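Local coordinates for protein integral membrane indolylacetylinositol arabinosyltransferase EmbC (Mycolicibacterium smegmatis, PDB 7BVE) that probably transfers arabinose units in building the arabinan of the mycobacterial cell wall, as an integral membrane glycosyltransferase that binds ethambutol, at residues A[499-504]-A[569-574]; A[560-565]-A[577-582]. All coordinates share one frame; numbering follows the deposited sequence.

Both contacts lie in the GT-C-type membrane part of the chain and share the region running from the end of helix 548-564 to the start of helix 582-592. Interaction 1 (499-504 with 569-574) is partly buried and polar: one arginine grips a loop that carries part of the ethambutol pocket. Interaction 2 (560-565 with 577-582) is buried and apolar, an aromatic stack with a methionine at its edge between the helix end and the returning chain. Interactions 1 and 2 lie about 14 Å apart, centre to centre, and their segments alternate in sequence. They meet where Arg504 NH1 packs 3.4 Å from Met565 O, so the polar contact reaches the end of the apolar one.

Interaction 1: residues A[499-504]-A[569-574]; sequences FDEHIR and PTKWTH. With PO4 (phosphate ion), chain F.
A lysine and an arginine, both buried, cross here at about a right angle with their charged ends apart: Lys571 NZ lies 5.6 Å from Arg504 NH2. The aliphatic part of Lys571 does the packing, its CD 3.8 Å from Arg504 NH2, while its CA sits over one face of the guanidinium. Bends at chi2 and chi4 turn NZ away to the carbonyl O of Thr568, outside the two segments. Arg504 leaves its helix with CG anti to the backbone N (chi1 179°) and bends at chi3. Its NE then donates to Trp572 O at 2.9 Å, with an N-H...O angle of 148°; the acceptor lies near the guanidinium plane, and NE lies in the carbonyl plane. Arg504 NH1 forms a salt bridge with Glu501 OE1 at 2.7 Å, three residues earlier in the chain, and NH2 is bonded to Thr568 OG1, so several partners fix the group's rotation. The negative charge of Glu501 would be expected to offset part of the positive charge gathered here.

In this GT-C-type membrane domain, helix 502-508 thus holds the loop between helices 548-564 and 582-592 by its backbone. Trp572, whose carbonyl takes this bond, has its CB pointing away from 499-504; its indole touches ethambutol and forms a cation-pi contact with Arg507. Beside it, Thr570 OG1 donates to O3 of a phosphate ion at 2.6 Å, an ion also bound by Arg383.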
loop_
_atom_site.group_PDB
_atom_site.type_symbol
_atom_site.label_atom_id
_atom_site.label_comp_id
_atom_site.label_asym_id
_atom_site.label_seq_id
_atom_site.Cartn_x
_atom_site.Cartn_y
_atom_site.Cartn_z
ATOM N N PHE A 499 -10.395 11.524 -0.679
ATOM C CA PHE A 499 -10.565 10.122 -1.016
ATOM C C PHE A 499 -9.290 9.313 -0.844
ATOM O O PHE A 499 -9.295 8.109 -1.109
ATOM C CB PHE A 499 -11.114 9.973 -2.441
ATOM C CG PHE A 499 -10.333 10.702 -3.501
ATOM C CD1 PHE A 499 -9.228 10.126 -4.096
ATOM C CD2 PHE A 499 -10.731 11.953 -3.926
ATOM C CE1 PHE A 499 -8.528 10.791 -5.069
ATOM C CE2 PHE A 499 -10.039 12.614 -4.907
ATOM C CZ PHE A 499 -8.935 12.035 -5.472
ATOM N N ASP A 500 -8.204 9.944 -0.402
ATOM C CA ASP A 500 -6.964 9.257 -0.086
ATOM C C ASP A 500 -6.852 8.923 1.390
ATOM O O ASP A 500 -5.747 8.697 1.884
ATOM C CB ASP A 500 -5.776 10.103 -0.526
ATOM C CG ASP A 500 -5.658 10.187 -2.021
ATOM O OD1 ASP A 500 -6.045 9.216 -2.693
ATOM O OD2 ASP A 500 -5.194 11.223 -2.534
ATOM N N GLU A 501 -7.979 8.870 2.097
ATOM C CA GLU A 501 -7.999 8.588 3.526
ATOM C C GLU A 501 -7.597 7.154 3.848
ATOM O O GLU A 501 -7.150 6.884 4.965
ATOM C CB GLU A 501 -9.390 8.949 4.066
ATOM C CG GLU A 501 -9.764 8.549 5.495
ATOM C CD GLU A 501 -8.852 9.116 6.575
ATOM O OE1 GLU A 501 -8.207 10.152 6.360
ATOM O OE2 GLU A 501 -8.801 8.521 7.663
ATOM N N HIS A 502 -7.657 6.245 2.874
ATOM C CA HIS A 502 -7.207 4.878 3.102
ATOM C C HIS A 502 -5.699 4.768 3.286
ATOM O O HIS A 502 -5.227 3.732 3.749
ATOM C CB HIS A 502 -7.638 3.978 1.946
ATOM C CG HIS A 502 -6.979 4.304 0.644
ATOM N ND1 HIS A 502 -7.461 5.264 -0.217
ATOM C CD2 HIS A 502 -5.865 3.805 0.062
ATOM C CE1 HIS A 502 -6.677 5.336 -1.276
ATOM N NE2 HIS A 502 -5.700 4.464 -1.130
ATOM N N ILE A 503 -4.936 5.807 2.938
ATOM C CA ILE A 503 -3.480 5.755 3.028
ATOM C C ILE A 503 -3.017 5.796 4.478
ATOM O O ILE A 503 -2.021 5.156 4.833
ATOM C CB ILE A 503 -2.890 6.889 2.169
ATOM C CG1 ILE A 503 -3.186 6.604 0.703
ATOM C CG2 ILE A 503 -1.401 7.049 2.346
ATOM C CD1 ILE A 503 -2.826 7.715 -0.223
ATOM N N ARG A 504 -3.754 6.491 5.347
ATOM C CA ARG A 504 -3.443 6.487 6.774
ATOM C C ARG A 504 -3.590 5.092 7.375
ATOM O O ARG A 504 -2.736 4.641 8.151
ATOM C CB ARG A 504 -4.342 7.492 7.489
ATOM C CG ARG A 504 -4.134 7.558 8.973
ATOM C CD ARG A 504 -5.002 8.598 9.650
ATOM N NE ARG A 504 -4.570 9.973 9.433
ATOM C CZ ARG A 504 -5.293 10.902 8.830
ATOM N NH1 ARG A 504 -6.500 10.616 8.375
ATOM N NH2 ARG A 504 -4.813 12.123 8.686
ATOM N N PRO A 569 -4.486 17.529 4.927
ATOM C CA PRO A 569 -3.684 17.410 3.700
ATOM C C PRO A 569 -2.691 16.267 3.715
ATOM O O PRO A 569 -2.346 15.754 2.648
ATOM C CB PRO A 569 -2.969 18.761 3.624
ATOM C CG PRO A 569 -3.782 19.667 4.451
ATOM C CD PRO A 569 -4.296 18.838 5.565
ATOM N N THR A 570 -2.205 15.862 4.879
ATOM C CA THR A 570 -1.256 14.769 4.997
ATOM C C THR A 570 -1.882 13.648 5.808
ATOM O O THR A 570 -2.603 13.892 6.774
ATOM C CB THR A 570 0.034 15.227 5.665
ATOM O OG1 THR A 570 -0.262 15.717 6.975
ATOM C CG2 THR A 570 0.690 16.326 4.863
ATOM N N LYS A 571 -1.601 12.413 5.411
ATOM C CA LYS A 571 -2.210 11.241 6.027
ATOM C C LYS A 571 -1.118 10.496 6.781
ATOM O O LYS A 571 -0.515 9.563 6.253
ATOM C CB LYS A 571 -2.860 10.351 4.984
ATOM C CG LYS A 571 -3.886 11.037 4.109
ATOM C CD LYS A 571 -5.071 11.512 4.901
ATOM C CE LYS A 571 -6.189 11.972 4.000
ATOM N NZ LYS A 571 -5.881 13.216 3.280
ATOM N N TRP A 572 -0.877 10.899 8.021
ATOM C CA TRP A 572 0.112 10.261 8.872
ATOM C C TRP A 572 -0.573 9.505 9.998
ATOM O O TRP A 572 -1.768 9.656 10.248
ATOM C CB TRP A 572 1.090 11.284 9.445
ATOM C CG TRP A 572 1.950 11.880 8.413
ATOM C CD1 TRP A 572 1.817 13.103 7.844
ATOM C CD2 TRP A 572 3.064 11.263 7.780
ATOM N NE1 TRP A 572 2.791 13.297 6.903
ATOM C CE2 TRP A 572 3.570 12.176 6.843
ATOM C CE3 TRP A 572 3.692 10.026 7.921
ATOM C CZ2 TRP A 572 4.672 11.894 6.053
ATOM C CZ3 TRP A 572 4.785 9.747 7.136
ATOM C CH2 TRP A 572 5.266 10.677 6.215
ATOM N N THR A 573 0.213 8.685 10.679
ATOM C CA THR A 573 -0.297 7.827 11.736
ATOM C C THR A 573 -0.282 8.523 13.091
ATOM O O THR A 573 -1.133 8.239 13.937
ATOM C CB THR A 573 0.513 6.525 11.755
ATOM O OG1 THR A 573 0.508 5.958 10.449
ATOM C CG2 THR A 573 -0.091 5.506 12.672
ATOM N N HIS A 574 0.608 9.488 13.295
ATOM C CA HIS A 574 0.620 10.242 14.546
ATOM C C HIS A 574 -0.461 11.304 14.636
ATOM O O HIS A 574 -0.454 12.072 15.597
ATOM C CB HIS A 574 1.983 10.888 14.788
ATOM C CG HIS A 574 2.497 11.675 13.631
ATOM N ND1 HIS A 574 3.314 11.119 12.666
ATOM C CD2 HIS A 574 2.314 12.962 13.261
ATOM C CE1 HIS A 574 3.618 12.040 11.769
ATOM N NE2 HIS A 574 3.019 13.158 12.105
HETATM P P PO4 F . 1.405 18.033 9.375
HETATM O O1 PO4 F . 1.115 18.526 10.771
HETATM O O2 PO4 F . 2.291 16.817 9.444
HETATM O O3 PO4 F . 0.106 17.684 8.695
HETATM O O4 PO4 F . 2.101 19.109 8.584
#

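Interaction 2: residues A[560-565]-A[577-582]; sequences ISFLAM and GVFAGL
Phe579 has by far the most surface buried in this contact, and its ring projects from segment 577-582 against the last turn of helix 548-564. With CG beside the backbone N, the ring reaches Ser561, Phe562 and Met565 together. It stacks face to face with Phe562, the centroids 4.8 Å apart and the planes inclined by 25°; the atom CZ of Phe579 lies over the centre of the Phe562 ring, which makes the stack an offset one. From the helix side, Ser561 brings its CB to 3.7 Å from Phe579 CE1. Its hydroxyl is engaged with the carbonyl O of Ile557, one turn earlier, so the serine offers carbon to the aromatic ring.

Helices 548-564 and 582-592 follow one another in the membrane domain, and the contact packs the end of the first against the chain leading into the second. Leu526 of helix 517-539 touches both phenylalanines, and Phe374 of helix 361-378 touches Phe579. At the rim of the Phe579 ring, Met565 makes a Met-aromatic contact: Met565 SD is 3.7 Å from Phe579 CE2, and the line from the ring centroid to the sulfur runs 80° off the ring normal. Met565 runs out straight as far as SD, with CG anti to the backbone N (chi1 -164°) and chi2 also anti, and bends only at the terminal methyl.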
loop_
_atom_site.group_PDB
_atom_site.type_symbol
_atom_site.label_atom_id
_atom_site.label_comp_id
_atom_site.label_asym_id
_atom_site.label_seq_id
_atom_site.Cartn_x
_atom_site.Cartn_y
_atom_site.Cartn_z
ATOM N N ILE A 560 -18.003 12.052 14.646
ATOM C CA ILE A 560 -17.754 13.212 13.792
ATOM C C ILE A 560 -16.262 13.556 13.764
ATOM O O ILE A 560 -15.765 14.092 12.771
ATOM C CB ILE A 560 -18.635 14.402 14.228
ATOM C CG1 ILE A 560 -20.104 14.026 14.145
ATOM C CG2 ILE A 560 -18.523 15.567 13.275
ATOM C CD1 ILE A 560 -21.017 15.022 14.817
ATOM N N SER A 561 -15.506 13.188 14.801
ATOM C CA SER A 561 -14.055 13.366 14.753
ATOM C C SER A 561 -13.405 12.430 13.741
ATOM O O SER A 561 -12.531 12.856 12.973
ATOM C CB SER A 561 -13.459 13.151 16.138
ATOM O OG SER A 561 -13.937 14.122 17.049
ATOM N N PHE A 562 -13.828 11.156 13.719
ATOM C CA PHE A 562 -13.370 10.236 12.671
ATOM C C PHE A 562 -13.724 10.722 11.271
ATOM O O PHE A 562 -12.930 10.560 10.340
ATOM C CB PHE A 562 -13.949 8.839 12.859
ATOM C CG PHE A 562 -13.169 7.971 13.781
ATOM C CD1 PHE A 562 -11.978 7.403 13.357
ATOM C CD2 PHE A 562 -13.644 7.656 15.038
ATOM C CE1 PHE A 562 -11.256 6.580 14.175
ATOM C CE2 PHE A 562 -12.930 6.830 15.868
ATOM C CZ PHE A 562 -11.736 6.288 15.438
ATOM N N LEU A 563 -14.912 11.299 11.091
ATOM C CA LEU A 563 -15.274 11.750 9.747
ATOM C C LEU A 563 -14.551 13.032 9.362
ATOM O O LEU A 563 -14.220 13.231 8.193
ATOM C CB LEU A 563 -16.780 11.944 9.624
ATOM C CG LEU A 563 -17.605 10.664 9.620
ATOM C CD1 LEU A 563 -19.076 11.003 9.594
ATOM C CD2 LEU A 563 -17.227 9.810 8.435
ATOM N N ALA A 564 -14.304 13.919 10.321
ATOM C CA ALA A 564 -13.643 15.175 10.004
ATOM C C ALA A 564 -12.153 15.000 9.786
ATOM O O ALA A 564 -11.542 15.829 9.111
ATOM C CB ALA A 564 -13.884 16.190 11.116
ATOM N N MET A 565 -11.562 13.948 10.326
ATOM C CA MET A 565 -10.136 13.720 10.145
ATOM C C MET A 565 -9.753 13.349 8.662
ATOM O O MET A 565 -8.573 13.306 8.321
ATOM C CB MET A 565 -9.707 12.639 11.136
ATOM C CG MET A 565 -8.219 12.498 11.391
ATOM S SD MET A 565 -7.882 11.169 12.549
ATOM C CE MET A 565 -8.383 9.770 11.558
ATOM N N GLY A 577 -3.318 10.943 17.679
ATOM C CA GLY A 577 -3.102 11.398 19.036
ATOM C C GLY A 577 -4.125 12.387 19.547
ATOM O O GLY A 577 -4.094 12.711 20.737
ATOM N N VAL A 578 -5.022 12.878 18.686
ATOM C CA VAL A 578 -6.113 13.753 19.111
ATOM C C VAL A 578 -7.213 13.013 19.847
ATOM O O VAL A 578 -8.086 13.659 20.435
ATOM C CB VAL A 578 -6.759 14.471 17.910
ATOM C CG1 VAL A 578 -5.768 15.359 17.236
ATOM C CG2 VAL A 578 -7.280 13.467 16.919
ATOM N N PHE A 579 -7.211 11.685 19.820
ATOM C CA PHE A 579 -8.236 10.881 20.462
ATOM C C PHE A 579 -7.859 10.471 21.870
ATOM O O PHE A 579 -8.504 9.587 22.430
ATOM C CB PHE A 579 -8.524 9.632 19.638
ATOM C CG PHE A 579 -9.148 9.911 18.311
ATOM C CD1 PHE A 579 -10.498 10.180 18.210
ATOM C CD2 PHE A 579 -8.389 9.888 17.158
ATOM C CE1 PHE A 579 -11.072 10.435 16.987
ATOM C CE2 PHE A 579 -8.960 10.143 15.934
ATOM C CZ PHE A 579 -10.299 10.416 15.851
ATOM N N ALA A 580 -6.828 11.074 22.455
ATOM C CA ALA A 580 -6.382 10.646 23.772
ATOM C C ALA A 580 -7.289 11.138 24.889
ATOM O O ALA A 580 -7.245 10.582 25.988
ATOM C CB ALA A 580 -4.955 11.115 24.019
ATOM N N GLY A 581 -8.103 12.160 24.641
ATOM C CA GLY A 581 -9.051 12.625 25.637
ATOM C C GLY A 581 -10.375 11.897 25.557
ATOM O O GLY A 581 -11.031 11.669 26.573
ATOM N N LEU A 582 -10.778 11.531 24.339
ATOM C CA LEU A 582 -12.018 10.791 24.122
ATOM C C LEU A 582 -11.883 9.323 24.473
ATOM O O LEU A 582 -12.901 8.641 24.644
ATOM C CB LEU A 582 -12.432 10.907 22.662
ATOM C CG LEU A 582 -12.679 12.321 22.150
ATOM C CD1 LEU A 582 -12.851 12.287 20.653
ATOM C CD2 LEU A 582 -13.887 12.937 22.829
#